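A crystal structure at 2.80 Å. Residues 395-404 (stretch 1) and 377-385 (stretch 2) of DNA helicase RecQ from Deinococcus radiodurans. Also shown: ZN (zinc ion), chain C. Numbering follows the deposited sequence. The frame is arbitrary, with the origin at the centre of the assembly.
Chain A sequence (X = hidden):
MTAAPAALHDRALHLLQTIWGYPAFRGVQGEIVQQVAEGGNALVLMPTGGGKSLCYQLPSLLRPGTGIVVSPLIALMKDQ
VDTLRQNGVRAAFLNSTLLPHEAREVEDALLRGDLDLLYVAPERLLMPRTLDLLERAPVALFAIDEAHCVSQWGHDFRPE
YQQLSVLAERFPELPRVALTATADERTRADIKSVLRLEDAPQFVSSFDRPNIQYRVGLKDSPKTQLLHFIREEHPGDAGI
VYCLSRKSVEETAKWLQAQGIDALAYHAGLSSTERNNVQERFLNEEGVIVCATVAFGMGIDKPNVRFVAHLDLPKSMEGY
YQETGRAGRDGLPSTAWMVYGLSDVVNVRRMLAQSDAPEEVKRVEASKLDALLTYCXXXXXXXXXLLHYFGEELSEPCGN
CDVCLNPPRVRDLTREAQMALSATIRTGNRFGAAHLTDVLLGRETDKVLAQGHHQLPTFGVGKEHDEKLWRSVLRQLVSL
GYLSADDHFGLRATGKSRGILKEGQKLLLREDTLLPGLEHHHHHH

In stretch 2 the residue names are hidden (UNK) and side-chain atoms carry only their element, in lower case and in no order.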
ATOM      1  N   SER A 395      15.295  -1.101  -9.380  1.00 57.70           N
ATOM      2  CA  SER A 395      15.934  -0.822 -10.669  1.00 59.37           C
ATOM      3  C   SER A 395      16.028  -2.052 -11.561  1.00 50.93           C
ATOM      4  O   SER A 395      15.704  -2.003 -12.750  1.00 56.26           O
ATOM      5  CB  SER A 395      17.331  -0.243 -10.444  1.00 58.79           C
ATOM      6  OG  SER A 395      17.308   0.663  -9.355  1.00 65.56           O
ATOM      7  N   GLU A 396      16.453  -3.157 -10.974  1.00 50.51           N
ATOM      8  CA  GLU A 396      16.744  -4.355 -11.737  1.00 50.93           C
ATOM      9  C   GLU A 396      15.751  -5.480 -11.368  1.00 49.72           C
ATOM     10  O   GLU A 396      15.238  -5.517 -10.242  1.00 45.73           O
ATOM     11  CB  GLU A 396      18.195  -4.777 -11.477  1.00 43.84           C
ATOM     12  CG  GLU A 396      19.225  -3.686 -11.811  1.00 53.18           C
ATOM     13  CD  GLU A 396      19.325  -3.354 -13.305  1.00 63.11           C
ATOM     14  OE1 GLU A 396      19.770  -4.222 -14.094  1.00 56.21           O
ATOM     15  OE2 GLU A 396      18.941  -2.222 -13.689  1.00 62.96           O
ATOM     16  N   PRO A 397      15.426  -6.360 -12.338  1.00 50.63           N
ATOM     17  CA  PRO A 397      14.612  -7.560 -12.099  1.00 44.72           C
ATOM     18  C   PRO A 397      15.119  -8.356 -10.903  1.00 41.05           C
ATOM     19  O   PRO A 397      16.328  -8.399 -10.679  1.00 42.48           O
ATOM     20  CB  PRO A 397      14.758  -8.343 -13.394  1.00 40.84           C
ATOM     21  CG  PRO A 397      14.988  -7.297 -14.430  1.00 37.71           C
ATOM     22  CD  PRO A 397      15.679  -6.148 -13.774  1.00 49.06           C
ATOM     23  N   CYS A 398      14.214  -8.951 -10.135  1.00 36.26           N
ATOM     24  CA  CYS A 398      14.613  -9.522  -8.855  1.00 38.10           C
ATOM     25  C   CYS A 398      15.272 -10.907  -8.954  1.00 39.62           C
ATOM     26  O   CYS A 398      16.211 -11.189  -8.215  1.00 40.70           O
ATOM     27  CB  CYS A 398      13.413  -9.605  -7.915  1.00 36.73           C
ATOM     28  SG  CYS A 398      12.246 -10.916  -8.334  1.00 41.50           S
ATOM     29  N   GLY A 399      14.816 -11.760  -9.869  1.00 35.94           N
ATOM     30  CA  GLY A 399      15.396 -13.087  -9.961  1.00 34.29           C
ATOM     31  C   GLY A 399      14.820 -14.050  -8.937  1.00 35.98           C
ATOM     32  O   GLY A 399      15.340 -15.148  -8.732  1.00 37.18           O
ATOM     33  N   ASN A 400      13.757 -13.632  -8.262  1.00 34.24           N
ATOM     34  CA  ASN A 400      13.091 -14.511  -7.320  1.00 30.46           C
ATOM     35  C   ASN A 400      11.579 -14.386  -7.462  1.00 33.66           C
ATOM     36  O   ASN A 400      10.848 -14.375  -6.473  1.00 33.69           O
ATOM     37  CB  ASN A 400      13.507 -14.197  -5.893  1.00 27.86           C
ATOM     38  CG  ASN A 400      13.284 -15.368  -4.957  1.00 33.87           C
ATOM     39  OD1 ASN A 400      13.511 -16.524  -5.338  1.00 33.78           O
ATOM     40  ND2 ASN A 400      12.809 -15.085  -3.731  1.00 29.95           N
ATOM     41  N   CYS A 401      11.103 -14.327  -8.699  1.00 31.79           N
ATOM     42  CA  CYS A 401       9.668 -14.401  -8.934  1.00 34.35           C
ATOM     43  C   CYS A 401       9.430 -15.307 -10.139  1.00 34.14           C
ATOM     44  O   CYS A 401      10.367 -15.586 -10.905  1.00 31.95           O
ATOM     45  CB  CYS A 401       9.067 -13.007  -9.143  1.00 32.68           C
ATOM     46  SG  CYS A 401       9.453 -12.275 -10.705  1.00 36.95           S
ATOM     47  N   ASP A 402       8.210 -15.823 -10.274  1.00 27.58           N
ATOM     48  CA  ASP A 402       7.949 -16.769 -11.345  1.00 30.57           C
ATOM     49  C   ASP A 402       8.135 -16.158 -12.726  1.00 34.41           C
ATOM     50  O   ASP A 402       8.560 -16.847 -13.639  1.00 39.73           O
ATOM     51  CB  ASP A 402       6.561 -17.373 -11.208  1.00 32.65           C
ATOM     52  CG  ASP A 402       5.466 -16.346 -11.247  1.00 37.78           C
ATOM     53  OD1 ASP A 402       5.768 -15.120 -11.241  1.00 39.05           O
ATOM     54  OD2 ASP A 402       4.293 -16.781 -11.243  1.00 36.70           O
ATOM     55  N   VAL A 403       7.862 -14.869 -12.885  1.00 33.27           N
ATOM     56  CA  VAL A 403       8.107 -14.217 -14.166  1.00 31.33           C
ATOM     57  C   VAL A 403       9.595 -14.169 -14.500  1.00 32.75           C
ATOM     58  O   VAL A 403       9.995 -14.503 -15.618  1.00 30.95           O
ATOM     59  CB  VAL A 403       7.543 -12.776 -14.165  1.00 34.01           C
ATOM     60  CG1 VAL A 403       8.071 -11.969 -15.349  1.00 26.01           C
ATOM     61  CG2 VAL A 403       6.021 -12.804 -14.133  1.00 33.88           C
ATOM     62  N   CYS A 404      10.405 -13.774 -13.513  1.00 34.00           N
ATOM     63  CA  CYS A 404      11.863 -13.705 -13.653  1.00 29.22           C
ATOM     64  C   CYS A 404      12.473 -15.080 -13.974  1.00 33.47           C
ATOM     65  O   CYS A 404      13.334 -15.199 -14.850  1.00 28.62           O
ATOM     66  CB  CYS A 404      12.492 -13.142 -12.376  1.00 31.34           C
ATOM     67  SG  CYS A 404      12.739 -11.408 -12.358  1.00 36.85           S
ATOM     68  N   UNK A 377      -0.813  -9.954 -14.371  1.00 35.33           N
ATOM     69  CA  UNK A 377      -0.487 -10.162 -15.783  1.00 37.00           C
ATOM     70  C   UNK A 377       0.918  -9.758 -16.201  1.00 31.84           C
ATOM     71  O   UNK A 377       1.199  -9.658 -17.405  1.00 33.51           O
ATOM     72  c   UNK A 377      -1.517  -9.418 -16.644  1.00 35.88           C
ATOM     73  o   UNK A 377      -5.104  -9.896 -16.968  1.00 67.59           O
ATOM     74  c   UNK A 377      -3.971  -9.379 -17.134  1.00 59.36           C
ATOM     75  o   UNK A 377      -3.794  -8.181 -17.447  1.00 61.20           O
ATOM     76  c   UNK A 377      -2.756 -10.237 -16.908  1.00 43.81           C
ATOM     77  N   UNK A 378       1.787  -9.496 -15.231  1.00 25.80           N
ATOM     78  CA  UNK A 378       3.098  -8.923 -15.537  1.00 26.46           C
ATOM     79  C   UNK A 378       3.869  -9.713 -16.584  1.00 33.95           C
ATOM     80  O   UNK A 378       3.907 -10.953 -16.578  1.00 33.95           O
ATOM     81  c   UNK A 378       3.918  -8.791 -14.292  1.00 30.49           C
ATOM     82  N   UNK A 379       4.451  -8.985 -17.526  1.00 38.97           N
ATOM     83  CA  UNK A 379       5.195  -9.628 -18.598  1.00 31.87           C
ATOM     84  C   UNK A 379       6.666  -9.539 -18.232  1.00 30.77           C
ATOM     85  O   UNK A 379       7.502 -10.264 -18.727  1.00 35.77           O
ATOM     86  c   UNK A 379       4.904  -8.965 -19.898  1.00 28.78           C
ATOM     87  N   UNK A 380       6.947  -8.676 -17.278  1.00 32.38           N
ATOM     88  CA  UNK A 380       8.267  -8.546 -16.699  1.00 31.40           C
ATOM     89  C   UNK A 380       8.120  -8.712 -15.202  1.00 28.91           C
ATOM     90  O   UNK A 380       7.014  -8.632 -14.687  1.00 31.49           O
ATOM     91  o   UNK A 380       7.974  -6.101 -16.697  1.00 32.41           O
ATOM     92  c   UNK A 380       8.894  -7.167 -17.049  1.00 37.26           C
ATOM     93  c   UNK A 380       9.168  -7.081 -18.546  1.00 27.27           C
ATOM     94  N   UNK A 381       9.235  -8.938 -14.522  1.00 31.26           N
ATOM     95  CA  UNK A 381       9.322  -9.142 -13.059  1.00 33.98           C
ATOM     96  C   UNK A 381       8.114  -8.701 -12.235  1.00 33.65           C
ATOM     97  O   UNK A 381       7.746  -7.521 -12.273  1.00 38.00           O
ATOM     98  c   UNK A 381      10.558  -8.416 -12.556  1.00 31.72           C
ATOM     99  s   UNK A 381      10.918  -8.580 -10.792  1.00 37.33           S
ATOM    100  N   UNK A 382       7.478  -9.638 -11.526  1.00 32.82           N
ATOM    101  CA  UNK A 382       6.311  -9.301 -10.699  1.00 31.90           C
ATOM    102  C   UNK A 382       6.664  -8.351  -9.575  1.00 31.33           C
ATOM    103  O   UNK A 382       5.866  -7.494  -9.230  1.00 29.70           O
ATOM    104  n   UNK A 382       3.469 -13.690 -12.485  1.00 38.93           N
ATOM    105  n   UNK A 382       3.243 -12.144 -10.811  1.00 38.57           N
ATOM    106  c   UNK A 382       5.695 -10.517 -10.027  1.00 33.08           C
ATOM    107  c   UNK A 382       4.488 -12.538 -10.205  1.00 35.49           C
ATOM    108  c   UNK A 382       5.525 -11.707 -10.853  1.00 38.92           C
ATOM    109  c   UNK A 382       2.787 -12.698 -11.919  1.00 37.81           C
ATOM    110  n   UNK A 382       1.650 -12.275 -12.438  1.00 36.77           N
ATOM    111  N   UNK A 383       7.838  -8.557  -8.975  1.00 28.61           N
ATOM    112  CA  UNK A 383       8.236  -7.822  -7.784  1.00 27.32           C
ATOM    113  C   UNK A 383       8.319  -6.333  -8.115  1.00 31.32           C
ATOM    114  O   UNK A 383       7.730  -5.519  -7.418  1.00 30.79           O
ATOM    115  n   UNK A 383      11.243  -9.963  -5.284  1.00 33.55           N
ATOM    116  n   UNK A 383      10.593 -10.159  -3.096  1.00 36.05           N
ATOM    117  c   UNK A 383       9.830  -8.014  -5.762  1.00 30.97           C
ATOM    118  c   UNK A 383      11.165  -8.513  -5.275  1.00 28.91           C
ATOM    119  c   UNK A 383      10.963 -10.730  -4.234  1.00 36.48           C
ATOM    120  n   UNK A 383      11.063 -12.063  -4.313  1.00 30.82           N
ATOM    121  c   UNK A 383       9.578  -8.334  -7.238  1.00 31.79           C
ATOM    122  N   UNK A 384       8.973  -6.001  -9.231  1.00 32.58           N
ATOM    123  CA  UNK A 384       9.039  -4.623  -9.699  1.00 30.54           C
ATOM    124  C   UNK A 384       7.650  -3.992  -9.781  1.00 31.28           C
ATOM    125  O   UNK A 384       7.457  -2.866  -9.304  1.00 37.43           O
ATOM    126  c   UNK A 384      11.242  -4.546 -10.990  1.00 32.32           C
ATOM    127  c   UNK A 384       9.726  -4.525 -11.058  1.00 27.38           C
ATOM    128  c   UNK A 384      11.912  -4.569 -12.362  1.00 43.32           C
ATOM    129  n   UNK A 384      13.129  -4.048 -12.422  1.00 49.47           N
ATOM    130  o   UNK A 384      11.357  -5.069 -13.348  1.00 42.26           O
ATOM    131  N   UNK A 385       6.682  -4.702 -10.349  1.00 28.19           N
ATOM    132  CA  UNK A 385       5.337  -4.151 -10.484  1.00 25.98           C
ATOM    133  C   UNK A 385       4.680  -3.939  -9.133  1.00 29.72           C
ATOM    134  O   UNK A 385       4.022  -2.922  -8.916  1.00 31.77           O
ATOM    135  c   UNK A 385       2.953  -4.687 -11.202  1.00 27.27           C
ATOM    136  c   UNK A 385       4.867  -5.020 -12.830  1.00 23.80           C
ATOM    137  c   UNK A 385       4.437  -5.056 -11.350  1.00 28.72           C
TER
HETATM  138 ZN    ZN C 801      11.295 -10.898 -10.520  1.00 35.00          ZN

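Position 377 carries five side-chain atoms, three carbons in a row with two oxygens on the third. That is a carboxylate on a two-carbon arm, hence glutamate. The CA-to-CB bond of Glu377 points away from stretch 1; its CB stays 8.6 Å from CG2 of Val403.

Position 378 has one side-chain carbon and nothing beyond it, which defines alanine. Its CB points toward stretch 1, yet the closest contact is made by the backbone: O of Ala378 lies 3.7 Å from CG2 of Val403.

Position 379 again shows a lone carbon, so it too is alanine. Here CB points away, and O of Ala379 meets CG1 of Val403 at 3.8 Å.

Position 380 has three side-chain atoms: a first carbon that branches into one oxygen and one carbon. This pattern is threonine. Its CA-to-CB bond points away; backbone C of Thr380 lies 3.3 Å from CG1 of Val403.

Position 381 has one carbon followed by a sulfur, and that sulfur lies 2.4 Å from the zinc ion ZN. A single carbon before sulfur means cysteine. SG of Cys381 accepts a hydrogen bond from N of Cys398 (3.4 Å, 164°) and, at the N-cap, caps the following helix by accepting from backbone N of position 384 (3.6 Å, 170°).

Position 382 has a chain of three carbons, a nitrogen, and a carbon bearing two more nitrogens: a guanidinium, hence arginine. CA-to-CB runs sideways, but the end approaches stretch 1, where NH1 of Arg382 forms a salt bridge with OD1 of Asp402 (3.0 Å, 165°). The acid lies at the guanidinium edge, near its plane. The backbone N of Arg382 also donates a weak hydrogen bond to SG of Cys401 (3.4 Å, 147°).

Position 383 repeats this composition and is also arginine, now with CB directed toward stretch 1. Two acceptors lie near the guanidinium plane at its edge: NE of Arg383 donates to SG of Cys398 (3.3 Å, 165°), and NH2 of Arg383 donates to O of Asn400 (3.2 Å, 139°).

Position 384 has three carbons, the third carrying one oxygen and one nitrogen, an amide that identifies glutamine. NE2 of Gln384 packs 3.2 Å from C of Glu396; it also approaches O of Ser395 at 3.3 Å, but the angle is too poor for a hydrogen bond.

Position 385 has one carbon bearing two carbons, the branched side chain of valine. Val385 is out of reach of stretch 1.

The contact is organised around zinc: Cys381 supplies one thiolate, while Cys398, Cys401 and Cys404 supply the other three, with SG-to-ZN distances of 2.3 to 2.4 Å. Hydrogen bonds to these sulfurs can offset their negative charge, and those from N of Cys398, N of Arg382 and NE of Arg383 also tie the stretches together. Beyond the metal, the Asp402–Arg382 salt bridge and the packing of Val403 against the backbone of 378–381 extend the junction, which buries 559 Å² in all.

Stretch 2 (377-385) EAATCRRQV
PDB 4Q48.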